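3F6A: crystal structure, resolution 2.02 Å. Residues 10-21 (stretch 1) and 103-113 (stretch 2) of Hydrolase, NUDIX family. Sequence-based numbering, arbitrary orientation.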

# COMPACT_ATOMS: atom_id res chain seq x y z
N SER A 10 8.52 3.42 -5.59
CA SER A 10 8.85 4.68 -6.24
C SER A 10 8.90 5.71 -5.12
O SER A 10 8.13 5.61 -4.16
CB SER A 10 7.77 5.09 -7.25
OG SER A 10 7.85 4.31 -8.43
N VAL A 11 9.80 6.67 -5.23
CA VAL A 11 9.93 7.70 -4.21
C VAL A 11 10.10 9.07 -4.83
O VAL A 11 11.00 9.30 -5.63
CB VAL A 11 11.16 7.47 -3.31
CG1 VAL A 11 10.98 8.21 -2.00
CG2 VAL A 11 11.38 5.99 -3.09
N PHE A 12 9.22 9.99 -4.45
CA PHE A 12 9.28 11.36 -4.90
C PHE A 12 9.91 12.11 -3.75
O PHE A 12 9.33 12.23 -2.68
CB PHE A 12 7.87 11.86 -5.20
CG PHE A 12 7.31 11.34 -6.50
CD1 PHE A 12 7.51 12.03 -7.68
CD2 PHE A 12 6.61 10.13 -6.53
CE1 PHE A 12 7.03 11.53 -8.89
CE2 PHE A 12 6.13 9.62 -7.74
CZ PHE A 12 6.33 10.32 -8.92
N ILE A 13 11.13 12.60 -3.97
CA ILE A 13 11.88 13.30 -2.94
C ILE A 13 11.83 14.81 -3.11
O ILE A 13 12.13 15.33 -4.19
CB ILE A 13 13.35 12.83 -2.95
CG1 ILE A 13 13.39 11.31 -2.79
CG2 ILE A 13 14.13 13.51 -1.84
CD1 ILE A 13 14.75 10.69 -2.96
N VAL A 14 11.45 15.50 -2.05
CA VAL A 14 11.35 16.95 -2.07
C VAL A 14 12.41 17.64 -1.22
O VAL A 14 12.64 17.27 -0.07
CB VAL A 14 9.95 17.40 -1.56
CG1 VAL A 14 9.92 18.92 -1.37
CG2 VAL A 14 8.87 16.96 -2.55
N CYS A 15 13.07 18.63 -1.80
CA CYS A 15 14.07 19.42 -1.08
C CYS A 15 13.55 20.84 -1.18
O CYS A 15 13.40 21.38 -2.29
CB CYS A 15 15.45 19.31 -1.74
SG CYS A 15 16.76 20.12 -0.76
N LYS A 16 13.26 21.44 -0.03
CA LYS A 16 12.69 22.79 0.05
C LYS A 16 11.50 22.95 -0.89
O LYS A 16 10.40 22.50 -0.56
CB LYS A 16 13.75 23.88 -0.21
CG LYS A 16 14.57 23.73 -1.46
CD LYS A 16 15.26 25.03 -1.82
CE LYS A 16 14.27 26.02 -2.44
NZ LYS A 16 13.78 25.56 -3.78
N ASP A 17 11.69 23.57 -2.05
CA ASP A 17 10.56 23.76 -2.96
C ASP A 17 10.66 23.04 -4.31
O ASP A 17 10.00 23.43 -5.28
CB ASP A 17 10.31 25.25 -3.19
CG ASP A 17 9.99 25.99 -1.90
OD1 ASP A 17 9.07 25.55 -1.17
OD2 ASP A 17 10.65 27.02 -1.62
N LYS A 18 11.45 21.97 -4.37
CA LYS A 18 11.59 21.22 -5.61
C LYS A 18 11.55 19.70 -5.39
O LYS A 18 11.80 19.22 -4.28
CB LYS A 18 12.89 21.61 -6.33
CG LYS A 18 13.02 23.11 -6.57
CD LYS A 18 14.07 23.44 -7.62
CE LYS A 18 14.15 24.95 -7.85
NZ LYS A 18 15.02 25.31 -9.01
N VAL A 19 11.23 18.96 -6.44
CA VAL A 19 11.16 17.50 -6.36
C VAL A 19 12.14 16.89 -7.36
O VAL A 19 12.34 17.43 -8.44
CB VAL A 19 9.72 17.01 -6.66
CG1 VAL A 19 9.28 17.50 -8.03
CG2 VAL A 19 9.66 15.49 -6.58
N LEU A 20 12.73 15.76 -6.98
CA LEU A 20 13.73 15.08 -7.80
C LEU A 20 13.25 13.95 -8.70
O LEU A 20 12.46 13.11 -8.30
CB LEU A 20 14.83 14.52 -6.88
CG LEU A 20 15.88 13.60 -7.51
CD1 LEU A 20 16.76 14.40 -8.46
CD2 LEU A 20 16.71 12.96 -6.41
N LEU A 21 13.77 13.93 -9.93
CA LEU A 21 13.45 12.89 -10.91
C LEU A 21 14.76 12.54 -11.62
O LEU A 21 15.69 13.34 -11.61
CB LEU A 21 12.44 13.39 -11.94
CG LEU A 21 11.05 13.85 -11.49
CD1 LEU A 21 10.31 14.46 -12.66
CD2 LEU A 21 10.27 12.67 -10.93
N TYR A 103 5.85 6.38 -2.62
CA TYR A 103 6.08 7.08 -1.38
C TYR A 103 6.59 8.49 -1.65
O TYR A 103 7.21 8.74 -2.69
CB TYR A 103 7.15 6.35 -0.55
CG TYR A 103 6.74 4.99 -0.06
CD1 TYR A 103 6.29 4.80 1.24
CD2 TYR A 103 6.80 3.87 -0.91
CE1 TYR A 103 5.92 3.53 1.70
CE2 TYR A 103 6.42 2.61 -0.46
CZ TYR A 103 5.99 2.45 0.85
OH TYR A 103 5.61 1.21 1.30
N TYR A 104 6.32 9.41 -0.73
CA TYR A 104 6.80 10.78 -0.85
C TYR A 104 7.76 10.96 0.32
O TYR A 104 7.55 10.40 1.39
CB TYR A 104 5.64 11.79 -0.75
CG TYR A 104 4.60 11.69 -1.86
CD1 TYR A 104 4.89 11.05 -3.06
CD2 TYR A 104 3.34 12.26 -1.69
CE1 TYR A 104 3.93 10.99 -4.09
CE2 TYR A 104 2.38 12.20 -2.71
CZ TYR A 104 2.69 11.56 -3.90
OH TYR A 104 1.73 11.51 -4.90
N ALA A 105 8.82 11.74 0.11
CA ALA A 105 9.81 11.96 1.15
C ALA A 105 10.51 13.30 1.00
O ALA A 105 10.31 14.02 0.03
CB ALA A 105 10.84 10.84 1.12
N THR A 106 11.34 13.63 1.98
CA THR A 106 12.10 14.87 1.97
C THR A 106 13.59 14.55 2.11
O THR A 106 13.95 13.46 2.56
CB THR A 106 11.69 15.77 3.15
OG1 THR A 106 11.92 15.07 4.38
CG2 THR A 106 10.21 16.15 3.05
N THR A 107 14.43 15.50 1.72
CA THR A 107 15.88 15.36 1.84
C THR A 107 16.44 16.77 2.10
O THR A 107 15.77 17.76 1.81
CB THR A 107 16.52 14.74 0.58
OG1 THR A 107 17.82 14.24 0.89
CG2 THR A 107 16.61 15.75 -0.54
N THR A 108 17.65 16.86 2.63
CA THR A 108 18.25 18.15 2.97
C THR A 108 18.95 18.99 1.90
O THR A 108 18.88 20.22 1.95
CB THR A 108 19.22 17.98 4.15
OG1 THR A 108 20.24 17.05 3.79
CG2 THR A 108 18.48 17.47 5.37
N SER A 109 19.61 18.36 0.93
CA SER A 109 20.30 19.13 -0.10
C SER A 109 20.02 18.68 -1.52
O SER A 109 19.64 17.53 -1.76
CB SER A 109 21.81 19.10 0.15
OG SER A 109 22.30 17.77 0.05
N PHE A 110 20.23 19.58 -2.47
CA PHE A 110 20.01 19.30 -3.88
C PHE A 110 21.15 18.48 -4.45
O PHE A 110 21.01 17.89 -5.52
CB PHE A 110 19.92 20.60 -4.69
CG PHE A 110 18.68 21.40 -4.42
CD1 PHE A 110 17.43 20.84 -4.59
CD2 PHE A 110 18.78 22.74 -4.05
CE1 PHE A 110 16.27 21.60 -4.40
CE2 PHE A 110 17.63 23.51 -3.86
CZ PHE A 110 16.38 22.93 -4.03
N GLU A 111 22.27 18.45 -3.75
CA GLU A 111 23.43 17.71 -4.24
C GLU A 111 23.13 16.22 -4.29
O GLU A 111 22.60 15.65 -3.34
CB GLU A 111 24.64 17.97 -3.34
CG GLU A 111 25.96 17.83 -4.07
CD GLU A 111 27.15 18.03 -3.15
OE1 GLU A 111 27.18 19.05 -2.42
OE2 GLU A 111 28.06 17.17 -3.17
N THR A 112 23.49 15.59 -5.40
CA THR A 112 23.26 14.16 -5.57
C THR A 112 24.49 13.46 -6.09
O THR A 112 25.31 14.05 -6.79
CB THR A 112 22.09 13.92 -6.54
OG1 THR A 112 22.33 14.64 -7.76
CG2 THR A 112 20.79 14.41 -5.93
N SER A 113 24.62 12.18 -5.76
CA SER A 113 25.76 11.39 -6.18
C SER A 113 25.33 9.94 -6.43
O SER A 113 25.47 9.10 -5.56
CB SER A 113 26.84 11.44 -5.10
OG SER A 113 27.96 10.66 -5.45
O HOH W 1 14.41 20.44 2.48

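Strand 10-15 and strand 103-106 lie side by side as parallel neighbours in a sheet, their N-to-C directions 24° apart, and together the two stretches bury 723 Å². At Y103 the backbone bonds in both directions: Y103 N donates to S10 O (2.9 Å) and Y103 O accepts from F12 N (2.9 Å), so the pair V11-Y103 is clasped through the residues flanking V11. The same carbonyl also receives a CA-H...O contact, V11 CA to Y103 O at 3.3 Å. Y104 turns its own amide away from this partner, but its side chain lies on the same face of the sheet as F12 and V14; Y104 CE1 comes within 3.7 Å of F12 CD2, and the two rings meet obliquely, planes at 85°. A105 repeats the pattern of Y103, with A105 N donating to F12 O (2.9 Å) and A105 O accepting from V14 N (2.8 Å). Its methyl shares the other face with V11 and I13, and A105 CB packs 4.1 Å from V11 CG1. T106 pairs with V14, its CA 3.2 Å from V14 O. That carbonyl also takes the last hydrogen bond of the ladder, from T107 N at 3.1 Å, while T107 CG2 rests 3.6 Å from I13 CG2. T107 O is joined to K16 N through one water, which donates to the carbonyl (3.1 Å) and accepts from the amide (2.9 Å). Beyond this point side chains take over from paired backbone. The C15 sulfur lies 3.4 Å from T108 O and sits over one face of the F110 ring, SG 4.1 Å from the centroid, a favourable sulfur-aromatic contact. F110 also reaches the type II' turn from C15 to K18: its CZ is 3.2 Å from K16 CG, and its CE1 is 3.9 Å from K18 CB.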